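Local coordinates for protein dihydrodipicolinate synthase (Bacillus clausii KSM-K16, PDB 3E96) that probably acts as a 4-hydroxy-tetrahydrodipicolinate synthase, a lyase of the DapA family that would condense pyruvate with an aldehyde through a Schiff base, at residues 34-37 with 38-42; 68-71 with 72-76; 176-179 with 180-184; 276-279 with 280-284. All blocks are in the same frame, centred on the assembly; numbering follows the deposited sequence.

Contact 1: 34-37 with 38-42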
loop_
_atom_site.group_PDB
_atom_site.type_symbol
_atom_site.label_atom_id
_atom_site.label_comp_id
_atom_site.label_asym_id
_atom_site.label_seq_id
_atom_site.Cartn_x
_atom_site.Cartn_y
_atom_site.Cartn_z
ATOM N N HIS B 34 -13.712 -8.793 22.312
ATOM C CA HIS B 34 -12.287 -8.649 22.574
ATOM C C HIS B 34 -11.849 -7.225 22.253
ATOM O O HIS B 34 -10.966 -6.676 22.911
ATOM C CB HIS B 34 -11.489 -9.658 21.744
ATOM C CG HIS B 34 -11.663 -11.076 22.195
ATOM N ND1 HIS B 34 -11.085 -12.143 21.542
ATOM C CD2 HIS B 34 -12.330 -11.598 23.253
ATOM C CE1 HIS B 34 -11.384 -13.262 22.179
ATOM N NE2 HIS B 34 -12.138 -12.960 23.221
ATOM N N TYR B 35 -12.473 -6.622 21.247
ATOM C CA TYR B 35 -12.129 -5.251 20.879
ATOM C C TYR B 35 -12.478 -4.320 22.038
ATOM O O TYR B 35 -11.702 -3.433 22.394
ATOM C CB TYR B 35 -12.886 -4.812 19.621
ATOM C CG TYR B 35 -12.444 -3.455 19.117
ATOM C CD1 TYR B 35 -11.139 -3.255 18.656
ATOM C CD2 TYR B 35 -13.311 -2.364 19.139
ATOM C CE1 TYR B 35 -10.708 -1.999 18.234
ATOM C CE2 TYR B 35 -12.892 -1.099 18.722
ATOM C CZ TYR B 35 -11.587 -0.926 18.272
ATOM O OH TYR B 35 -11.158 0.320 17.880
ATOM N N LYS B 36 -13.650 -4.527 22.631
ATOM C CA LYS B 36 -14.076 -3.703 23.756
ATOM C C LYS B 36 -13.076 -3.821 24.901
ATOM O O LYS B 36 -12.750 -2.830 25.557
ATOM C CB LYS B 36 -15.469 -4.130 24.233
ATOM C CG LYS B 36 -15.926 -3.443 25.511
ATOM C CD LYS B 36 -17.374 -3.801 25.833
ATOM C CE LYS B 36 -17.648 -3.702 27.328
ATOM N NZ LYS B 36 -17.300 -2.373 27.885
ATOM N N GLU B 37 -12.598 -5.037 25.143
ATOM C CA GLU B 37 -11.623 -5.282 26.201
ATOM C C GLU B 37 -10.341 -4.500 25.938
ATOM O O GLU B 37 -9.715 -3.979 26.862
ATOM C CB GLU B 37 -11.287 -6.771 26.285
ATOM C CG GLU B 37 -12.360 -7.625 26.933
ATOM C CD GLU B 37 -12.081 -9.109 26.786
ATOM O OE1 GLU B 37 -10.897 -9.503 26.852
ATOM O OE2 GLU B 37 -13.050 -9.883 26.615
ATOM N N THR B 38 -9.955 -4.434 24.669
ATOM C CA THR B 38 -8.748 -3.725 24.262
ATOM C C THR B 38 -8.935 -2.223 24.452
ATOM O O THR B 38 -8.070 -1.540 25.002
ATOM C CB THR B 38 -8.422 -4.015 22.787
ATOM O OG1 THR B 38 -8.250 -5.426 22.612
ATOM C CG2 THR B 38 -7.146 -3.302 22.369
ATOM N N VAL B 39 -10.070 -1.714 23.993
ATOM C CA VAL B 39 -10.375 -0.299 24.139
ATOM C C VAL B 39 -10.353 0.076 25.620
ATOM O O VAL B 39 -9.769 1.092 25.999
ATOM C CB VAL B 39 -11.761 0.032 23.554
ATOM C CG1 VAL B 39 -12.167 1.452 23.942
ATOM C CG2 VAL B 39 -11.730 -0.117 22.039
ATOM N N ASP B 40 -10.990 -0.745 26.456
ATOM C CA ASP B 40 -11.024 -0.479 27.895
ATOM C C ASP B 40 -9.625 -0.474 28.504
ATOM O O ASP B 40 -9.279 0.428 29.262
ATOM C CB ASP B 40 -11.881 -1.516 28.639
ATOM C CG ASP B 40 -13.365 -1.374 28.349
ATOM O OD1 ASP B 40 -13.805 -0.264 27.975
ATOM O OD2 ASP B 40 -14.098 -2.376 28.517
ATOM N N ARG B 41 -8.817 -1.477 28.178
ATOM C CA ARG B 41 -7.464 -1.545 28.723
ATOM C C ARG B 41 -6.681 -0.284 28.381
ATOM O O ARG B 41 -5.920 0.236 29.199
ATOM C CB ARG B 41 -6.721 -2.767 28.181
ATOM C CG ARG B 41 -5.322 -2.925 28.763
ATOM C CD ARG B 41 -4.638 -4.188 28.269
ATOM N NE ARG B 41 -5.394 -5.383 28.623
ATOM C CZ ARG B 41 -6.099 -6.106 27.760
ATOM N NH1 ARG B 41 -6.144 -5.764 26.480
ATOM N NH2 ARG B 41 -6.768 -7.173 28.182
ATOM N N ILE B 42 -6.875 0.209 27.165
ATOM C CA ILE B 42 -6.178 1.405 26.719
ATOM C C ILE B 42 -6.649 2.680 27.419
ATOM O O ILE B 42 -5.868 3.345 28.103
ATOM C CB ILE B 42 -6.327 1.582 25.184
ATOM C CG1 ILE B 42 -5.560 0.465 24.469
ATOM C CG2 ILE B 42 -5.830 2.965 24.756
ATOM C CD1 ILE B 42 -5.741 0.442 22.959
HETATM O O HOH W 1 -16.449 -0.256 27.139
#

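Contact 2: 68-71 with 72-76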
loop_
_atom_site.group_PDB
_atom_site.type_symbol
_atom_site.label_atom_id
_atom_site.label_comp_id
_atom_site.label_asym_id
_atom_site.label_seq_id
_atom_site.Cartn_x
_atom_site.Cartn_y
_atom_site.Cartn_z
ATOM N N LYS B 68 -15.482 1.144 8.895
ATOM C CA LYS B 68 -16.495 2.073 9.382
ATOM C C LYS B 68 -17.067 1.588 10.707
ATOM O O LYS B 68 -17.214 2.366 11.651
ATOM C CB LYS B 68 -17.630 2.217 8.365
ATOM C CG LYS B 68 -17.229 2.894 7.071
ATOM C CD LYS B 68 -18.383 2.883 6.074
ATOM C CE LYS B 68 -17.992 3.571 4.772
ATOM N NZ LYS B 68 -19.068 3.463 3.735
ATOM N N GLU B 69 -17.393 0.301 10.770
ATOM C CA GLU B 69 -17.954 -0.284 11.983
ATOM C C GLU B 69 -16.975 -0.191 13.149
ATOM O O GLU B 69 -17.383 0.028 14.290
ATOM C CB GLU B 69 -18.333 -1.750 11.736
ATOM C CG GLU B 69 -18.939 -2.487 12.937
ATOM C CD GLU B 69 -20.304 -1.953 13.355
ATOM O OE1 GLU B 69 -20.925 -1.209 12.566
ATOM O OE2 GLU B 69 -20.760 -2.289 14.473
ATOM N N GLU B 70 -15.684 -0.358 12.880
ATOM C CA GLU B 70 -14.714 -0.273 13.969
ATOM C C GLU B 70 -14.743 1.124 14.582
ATOM O O GLU B 70 -14.671 1.274 15.803
ATOM C CB GLU B 70 -13.297 -0.606 13.488
ATOM C CG GLU B 70 -12.245 -0.456 14.592
ATOM C CD GLU B 70 -10.938 -1.148 14.269
ATOM O OE1 GLU B 70 -10.944 -2.393 14.154
ATOM O OE2 GLU B 70 -9.907 -0.451 14.132
ATOM N N VAL B 71 -14.849 2.149 13.743
ATOM C CA VAL B 71 -14.903 3.512 14.258
ATOM C C VAL B 71 -16.168 3.676 15.107
ATOM O O VAL B 71 -16.114 4.232 16.204
ATOM C CB VAL B 71 -14.894 4.558 13.116
ATOM C CG1 VAL B 71 -15.050 5.964 13.687
ATOM C CG2 VAL B 71 -13.581 4.466 12.346
ATOM N N ARG B 72 -17.298 3.174 14.613
ATOM C CA ARG B 72 -18.553 3.272 15.365
ATOM C C ARG B 72 -18.437 2.561 16.710
ATOM O O ARG B 72 -18.823 3.106 17.742
ATOM C CB ARG B 72 -19.718 2.670 14.566
ATOM C CG ARG B 72 -20.078 3.444 13.304
ATOM C CD ARG B 72 -21.413 2.980 12.729
ATOM N NE ARG B 72 -21.347 1.646 12.135
ATOM C CZ ARG B 72 -21.156 1.412 10.839
ATOM N NH1 ARG B 72 -21.008 2.422 9.987
ATOM N NH2 ARG B 72 -21.132 0.168 10.389
ATOM N N ARG B 73 -17.914 1.338 16.690
ATOM C CA ARG B 73 -17.742 0.553 17.909
ATOM C C ARG B 73 -16.852 1.285 18.913
ATOM O O ARG B 73 -17.118 1.272 20.114
ATOM C CB ARG B 73 -17.119 -0.807 17.576
ATOM C CG ARG B 73 -18.007 -1.730 16.742
ATOM C CD ARG B 73 -18.839 -2.661 17.621
ATOM N NE ARG B 73 -19.740 -3.492 16.825
ATOM C CZ ARG B 73 -20.437 -4.519 17.303
ATOM N NH1 ARG B 73 -20.340 -4.855 18.582
ATOM N NH2 ARG B 73 -21.238 -5.206 16.499
ATOM N N THR B 74 -15.790 1.914 18.416
ATOM C CA THR B 74 -14.863 2.638 19.278
ATOM C C THR B 74 -15.569 3.783 20.001
ATOM O O THR B 74 -15.412 3.954 21.211
ATOM C CB THR B 74 -13.679 3.202 18.469
ATOM O OG1 THR B 74 -13.020 2.127 17.784
ATOM C CG2 THR B 74 -12.680 3.898 19.391
ATOM N N VAL B 75 -16.343 4.567 19.257
ATOM C CA VAL B 75 -17.070 5.679 19.853
ATOM C C VAL B 75 -17.982 5.155 20.960
ATOM O O VAL B 75 -18.071 5.747 22.036
ATOM C CB VAL B 75 -17.912 6.428 18.793
ATOM C CG1 VAL B 75 -18.814 7.459 19.466
ATOM C CG2 VAL B 75 -16.989 7.116 17.796
ATOM N N GLU B 76 -18.640 4.028 20.706
ATOM C CA GLU B 76 -19.538 3.445 21.695
ATOM C C GLU B 76 -18.797 2.953 22.933
ATOM O O GLU B 76 -19.173 3.283 24.060
ATOM C CB GLU B 76 -20.324 2.270 21.101
ATOM C CG GLU B 76 -21.382 1.701 22.056
ATOM C CD GLU B 76 -21.873 0.319 21.656
ATOM O OE1 GLU B 76 -22.096 0.090 20.452
ATOM O OE2 GLU B 76 -22.050 -0.539 22.552
HETATM O O HOH W 2 -21.682 -5.393 13.318
#

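Contact 3: 176-179 with 180-184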
loop_
_atom_site.group_PDB
_atom_site.type_symbol
_atom_site.label_atom_id
_atom_site.label_comp_id
_atom_site.label_asym_id
_atom_site.label_seq_id
_atom_site.Cartn_x
_atom_site.Cartn_y
_atom_site.Cartn_z
ATOM N N PHE B 176 13.309 15.892 10.667
ATOM C CA PHE B 176 12.215 16.199 11.574
ATOM C C PHE B 176 12.454 17.516 12.312
ATOM O O PHE B 176 11.572 18.375 12.363
ATOM C CB PHE B 176 12.015 15.058 12.583
ATOM C CG PHE B 176 10.965 15.350 13.621
ATOM C CD1 PHE B 176 9.634 15.521 13.254
ATOM C CD2 PHE B 176 11.320 15.523 14.953
ATOM C CE1 PHE B 176 8.673 15.869 14.202
ATOM C CE2 PHE B 176 10.371 15.871 15.908
ATOM C CZ PHE B 176 9.043 16.046 15.532
ATOM N N ALA B 177 13.649 17.687 12.868
ATOM C CA ALA B 177 13.960 18.914 13.600
ATOM C C ALA B 177 13.806 20.157 12.723
ATOM O O ALA B 177 13.352 21.207 13.193
ATOM C CB ALA B 177 15.376 18.847 14.166
ATOM N N LYS B 178 14.176 20.039 11.453
ATOM C CA LYS B 178 14.081 21.166 10.537
ATOM C C LYS B 178 12.645 21.496 10.125
ATOM O O LYS B 178 12.263 22.667 10.091
ATOM C CB LYS B 178 14.924 20.909 9.283
ATOM C CG LYS B 178 14.944 22.071 8.295
ATOM C CD LYS B 178 15.472 23.356 8.933
ATOM C CE LYS B 178 15.347 24.542 7.980
ATOM N NZ LYS B 178 15.852 25.805 8.597
ATOM N N VAL B 179 11.838 20.485 9.819
ATOM C CA VAL B 179 10.469 20.779 9.406
ATOM C C VAL B 179 9.668 21.390 10.557
ATOM O O VAL B 179 8.836 22.268 10.339
ATOM C CB VAL B 179 9.741 19.525 8.836
ATOM C CG1 VAL B 179 9.432 18.524 9.945
ATOM C CG2 VAL B 179 8.463 19.967 8.118
ATOM N N VAL B 180 9.926 20.941 11.781
ATOM C CA VAL B 180 9.239 21.496 12.943
ATOM C C VAL B 180 9.547 22.993 13.024
ATOM O O VAL B 180 8.688 23.806 13.364
ATOM C CB VAL B 180 9.723 20.831 14.255
ATOM C CG1 VAL B 180 9.303 21.667 15.465
ATOM C CG2 VAL B 180 9.141 19.428 14.363
ATOM N N ARG B 181 10.783 23.347 12.694
ATOM C CA ARG B 181 11.217 24.735 12.753
ATOM C C ARG B 181 11.006 25.515 11.456
ATOM O O ARG B 181 11.419 26.670 11.348
ATOM C CB ARG B 181 12.684 24.769 13.190
ATOM C CG ARG B 181 12.864 24.198 14.595
ATOM C CD ARG B 181 14.310 23.960 14.997
ATOM N NE ARG B 181 14.379 23.616 16.415
ATOM C CZ ARG B 181 13.929 22.478 16.939
ATOM N NH1 ARG B 181 13.382 21.549 16.161
ATOM N NH2 ARG B 181 13.994 22.285 18.250
ATOM N N SER B 182 10.346 24.894 10.483
ATOM C CA SER B 182 10.084 25.544 9.198
ATOM C C SER B 182 8.636 26.007 9.081
ATOM O O SER B 182 8.253 26.634 8.094
ATOM C CB SER B 182 10.402 24.590 8.043
ATOM O OG SER B 182 11.772 24.226 8.040
ATOM N N ILE B 183 7.832 25.688 10.088
ATOM C CA ILE B 183 6.428 26.069 10.093
ATOM C C ILE B 183 6.182 27.021 11.262
ATOM O O ILE B 183 6.497 26.705 12.407
ATOM C CB ILE B 183 5.535 24.812 10.217
ATOM C CG1 ILE B 183 5.742 23.928 8.979
ATOM C CG2 ILE B 183 4.075 25.212 10.385
ATOM C CD1 ILE B 183 5.084 22.564 9.050
ATOM N N PRO B 184 5.621 28.209 10.982
ATOM C CA PRO B 184 5.343 29.208 12.021
ATOM C C PRO B 184 4.337 28.741 13.066
ATOM O O PRO B 184 3.472 27.913 12.782
ATOM C CB PRO B 184 4.844 30.407 11.217
ATOM C CG PRO B 184 4.158 29.766 10.058
ATOM C CD PRO B 184 5.131 28.667 9.670
#

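Contact 4: 276-279 with 280-284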
loop_
_atom_site.group_PDB
_atom_site.type_symbol
_atom_site.label_atom_id
_atom_site.label_comp_id
_atom_site.label_asym_id
_atom_site.label_seq_id
_atom_site.Cartn_x
_atom_site.Cartn_y
_atom_site.Cartn_z
ATOM N N GLY B 276 -6.561 -12.761 19.792
ATOM C CA GLY B 276 -6.804 -13.580 18.622
ATOM C C GLY B 276 -5.571 -13.566 17.733
ATOM O O GLY B 276 -4.448 -13.487 18.229
ATOM N N VAL B 277 -5.776 -13.613 16.420
ATOM C CA VAL B 277 -4.665 -13.639 15.475
ATOM C C VAL B 277 -4.699 -12.494 14.470
ATOM O O VAL B 277 -5.627 -11.685 14.454
ATOM C CB VAL B 277 -4.668 -14.950 14.664
ATOM C CG1 VAL B 277 -4.503 -16.142 15.591
ATOM C CG2 VAL B 277 -5.978 -15.061 13.876
ATOM N N THR B 278 -3.668 -12.433 13.636
ATOM C CA THR B 278 -3.596 -11.420 12.591
ATOM C C THR B 278 -4.270 -12.020 11.360
ATOM O O THR B 278 -4.506 -13.230 11.309
ATOM C CB THR B 278 -2.128 -11.069 12.220
ATOM O OG1 THR B 278 -1.388 -12.276 11.971
ATOM C CG2 THR B 278 -1.458 -10.279 13.339
ATOM N N ARG B 279 -4.602 -11.180 10.386
ATOM C CA ARG B 279 -5.200 -11.658 9.145
ATOM C C ARG B 279 -4.105 -11.678 8.080
ATOM O O ARG B 279 -3.149 -10.903 8.154
ATOM C CB ARG B 279 -6.317 -10.722 8.666
ATOM C CG ARG B 279 -7.696 -10.972 9.270
ATOM C CD ARG B 279 -8.732 -10.038 8.647
ATOM N NE ARG B 279 -10.071 -10.246 9.196
ATOM C CZ ARG B 279 -11.124 -9.482 8.926
ATOM N NH1 ARG B 279 -12.300 -9.750 9.482
ATOM N NH2 ARG B 279 -11.008 -8.449 8.102
ATOM N N ALA B 280 -4.227 -12.577 7.108
ATOM C CA ALA B 280 -3.258 -12.615 6.015
ATOM C C ALA B 280 -3.342 -11.177 5.501
ATOM O O ALA B 280 -4.420 -10.588 5.521
ATOM C CB ALA B 280 -3.717 -13.593 4.936
ATOM N N PRO B 281 -2.243 -10.616 4.966
ATOM C CA PRO B 281 -0.884 -11.121 4.739
ATOM C C PRO B 281 0.108 -11.350 5.885
ATOM O O PRO B 281 1.317 -11.287 5.666
ATOM C CB PRO B 281 -0.337 -10.138 3.710
ATOM C CG PRO B 281 -0.919 -8.839 4.188
ATOM C CD PRO B 281 -2.361 -9.220 4.498
ATOM N N VAL B 282 -0.373 -11.592 7.099
ATOM C CA VAL B 282 0.541 -11.900 8.199
ATOM C C VAL B 282 -0.027 -13.099 8.946
ATOM O O VAL B 282 -1.193 -13.092 9.328
ATOM C CB VAL B 282 0.716 -10.729 9.196
ATOM C CG1 VAL B 282 1.530 -11.204 10.409
ATOM C CG2 VAL B 282 1.451 -9.572 8.522
ATOM N N ASN B 283 0.784 -14.136 9.130
ATOM C CA ASN B 283 0.317 -15.315 9.850
ATOM C C ASN B 283 1.009 -15.392 11.208
ATOM O O ASN B 283 1.603 -14.407 11.655
ATOM C CB ASN B 283 0.529 -16.589 9.009
ATOM C CG ASN B 283 1.990 -16.948 8.818
ATOM O OD1 ASN B 283 2.863 -16.083 8.769
ATOM N ND2 ASN B 283 2.258 -18.244 8.683
ATOM N N GLU B 284 0.935 -16.539 11.874
ATOM C CA GLU B 284 1.529 -16.652 13.207
ATOM C C GLU B 284 3.049 -16.662 13.265
ATOM O O GLU B 284 3.726 -16.876 12.261
ATOM C CB GLU B 284 0.975 -17.888 13.931
ATOM C CG GLU B 284 1.406 -19.237 13.367
ATOM C CD GLU B 284 0.866 -19.509 11.973
ATOM O OE1 GLU B 284 -0.297 -19.141 11.688
ATOM O OE2 GLU B 284 1.602 -20.109 11.161
#

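Contact 1: 34-37 with 38-42
On helix 32-43, the first outer helix of a TIM barrel, Y35 and V39 meet one turn apart, and K36 pairs with D40 in the same i to i+4 spacing. The methyl CG2 of V39 sits over one face of the Y35 ring, 4.0 Å from its centroid and 23° off the normal, which makes a CH-pi contact. It lies toward the rim, nearest CE2. Y35 swings CG away from its own backbone N (chi1 -174°), which lays the ring alongside the next turn and under that methyl. At the far end of the ring, OH is hydrogen-bonded to OG1 of T74 on helix 64-78. Helix 32-43 is the crossover between the parallel strands 15-17 and 49-50, a beta-alpha-beta unit, and Y35 and V39 both face the neighbouring helix 64-78, touching Y77 and V78 respectively. On another side of the helix the contact is ionic. The K36 chain is extended until it bends at its last torsion (chi4 55°), bringing NZ to 3.3 Å from OD2 of D40, on the syn lone pair of that oxygen. A water donates to D40 OD1 at 2.8 Å; its very close approach to K36 NZ is doubtful. D40 OD1 also forms a salt bridge with R81, so the carboxylate is shared between two cations. Backbone bonds run beneath these pairs: V39 N to Y35 O spans 2.9 Å, and D40 N to K36 O is equally short. At T38, N donates to H34 O at 3.0 Å, while OG1 stands close to the same carbonyl.

Contact 2: 68-71 with 72-76
With chi1 at -180° and a bend at chi2 (66°), E69 folds its carboxylate back over the following turn, where R72 and R73 reach it with separate nitrogens. R72 grips side-on: NE at 2.9 Å and NH2 at 2.6 Å both donate to E69 OE1, which lies close to the guanidinium plane. The carboxylate itself is turned 62° from that plane, so NE meets OE1 from above the carboxylate plane, whereas NH2 comes nearly end-on to the C-O bond. The other oxygen, OE2, takes R73 NE at 2.8 Å through its anti lone pair. Beneath the R72 guanidinium lie the backbone atoms K68 C and E69 CA, against one face. R72 NH2 also reaches E65, and R73 has a cation-pi contact with W32 of helix 32-43. On the inner side of helix 64-78, T74 OG1 and T74 N approach E70 O from opposite faces, OG1 at 2.7 Å; this hydroxyl also bonds Y35 OH. Replacing E69 by an alanine would probably leave R73 NE without its carboxylate mate and R72 without one of its acidic partners, E65 still being near. One carboxylate bridging two successive arginines is likely to offset their mutual repulsion on the outward side of this barrel helix.

Contact 3: 176-179 with 180-184
F176 and V180 form the tightly packed part of this contact, whereas K178, R181 and S182 hold its looser, more solvent-facing side. CG2 of V180 lies over one face of the F176 ring, a CH-pi contact 3.8 Å from the centroid, and is offset toward the CE1-CZ bond, 3.6 Å from CZ. The ring gets there because CG turns away from the backbone N (chi1 176°) and runs alongside the next turn. F203 and Y168 also meet the F176 ring, while V179 and V180 both pack on W191 of strand 190-193. Between these two sides the last turn of helix 173-180 comes apart: R181 is the first residue to leave helical backbone angles, and the chain goes on as a loop toward the next strand of the TIM barrel. Side chains then take over some of the carbonyls at this C-terminal end. R181, extended from CG to NE, curls its guanidinium back so that NH1 donates to A177 O at 3.0 Å, with the oxygen near the guanidinium plane; NH1 also bonds A206 O. The backbone N of R181 reaches the same A177 oxygen only weakly. S182 OG donates to K178 O at 2.6 Å, from well above the carbonyl plane, while S182 N bonds V179 O at 3.0 Å. With an alanine at S182, K178 O would probably lose this hydroxyl donor, and the helix end would be held by fewer bonds. The aliphatic part of K178 passes alongside the hydroxyl, its CE 3.6 Å from S182 OG.

Contact 4: 276-279 with 280-284
The chain reverses tightly at residues 279-282 in a type VI beta turn, with cis P281 at its third position and V282 N donating to R279 O at 3.0 Å, an i to i+3 bond with an N-H...O angle of 156°. Across this turn T278 faces V282. T278 OG1 lies between its own backbone N and carbonyl carbon (chi1 50°), a placement that aims the hydroxyl at the returning arm of the loop, and it donates to V282 O at 2.8 Å. The hydroxyl arrives from far above the carbonyl plane, 68° out of it. Alongside the bond, CG1 of V282 lies 3.5 Å from T278 OG1 and 4.1 Å from T278 CB. The backbone bond at the turn and this side-chain bond together tie the two arms of the bend. The loop joins helix 262-270 to helix 287-299, beyond the eight strands of the TIM barrel, and T278 and V282 both rest on V262 of the first of these helices. The R279 side chain, extended from CG to NE, is held by partners outside the turn: NE bonds G28 O, NH2 bonds A61 O, and NH1 forms a salt bridge with E66, so the guanidinium has three separate partners. Residues 280-283 also meet the second subunit: A280 and N283 pack on G124, P281 on H117 and V282 on V120 of that chain.

The four contacts follow one another along the chain, from helix 32-43 through helix 64-78 and the end of helix 173-180 to the loop before helix 287-299. Contacts 1 and 2 lie on the outer helices of consecutive beta-alpha-beta units, their centres 12 Å apart, and they touch directly through Y35 and T74. Contact 3 sits across the barrel, about 36 Å from contact 1 and 34 Å from contact 2, centre to centre. Contact 4 comes within about 5 Å of contact 1, nearest atoms. Two of them thus join neighbouring outer helices on one side of the barrel, one ends a helix on the opposite side, and the fourth lies at the boundary with the second subunit.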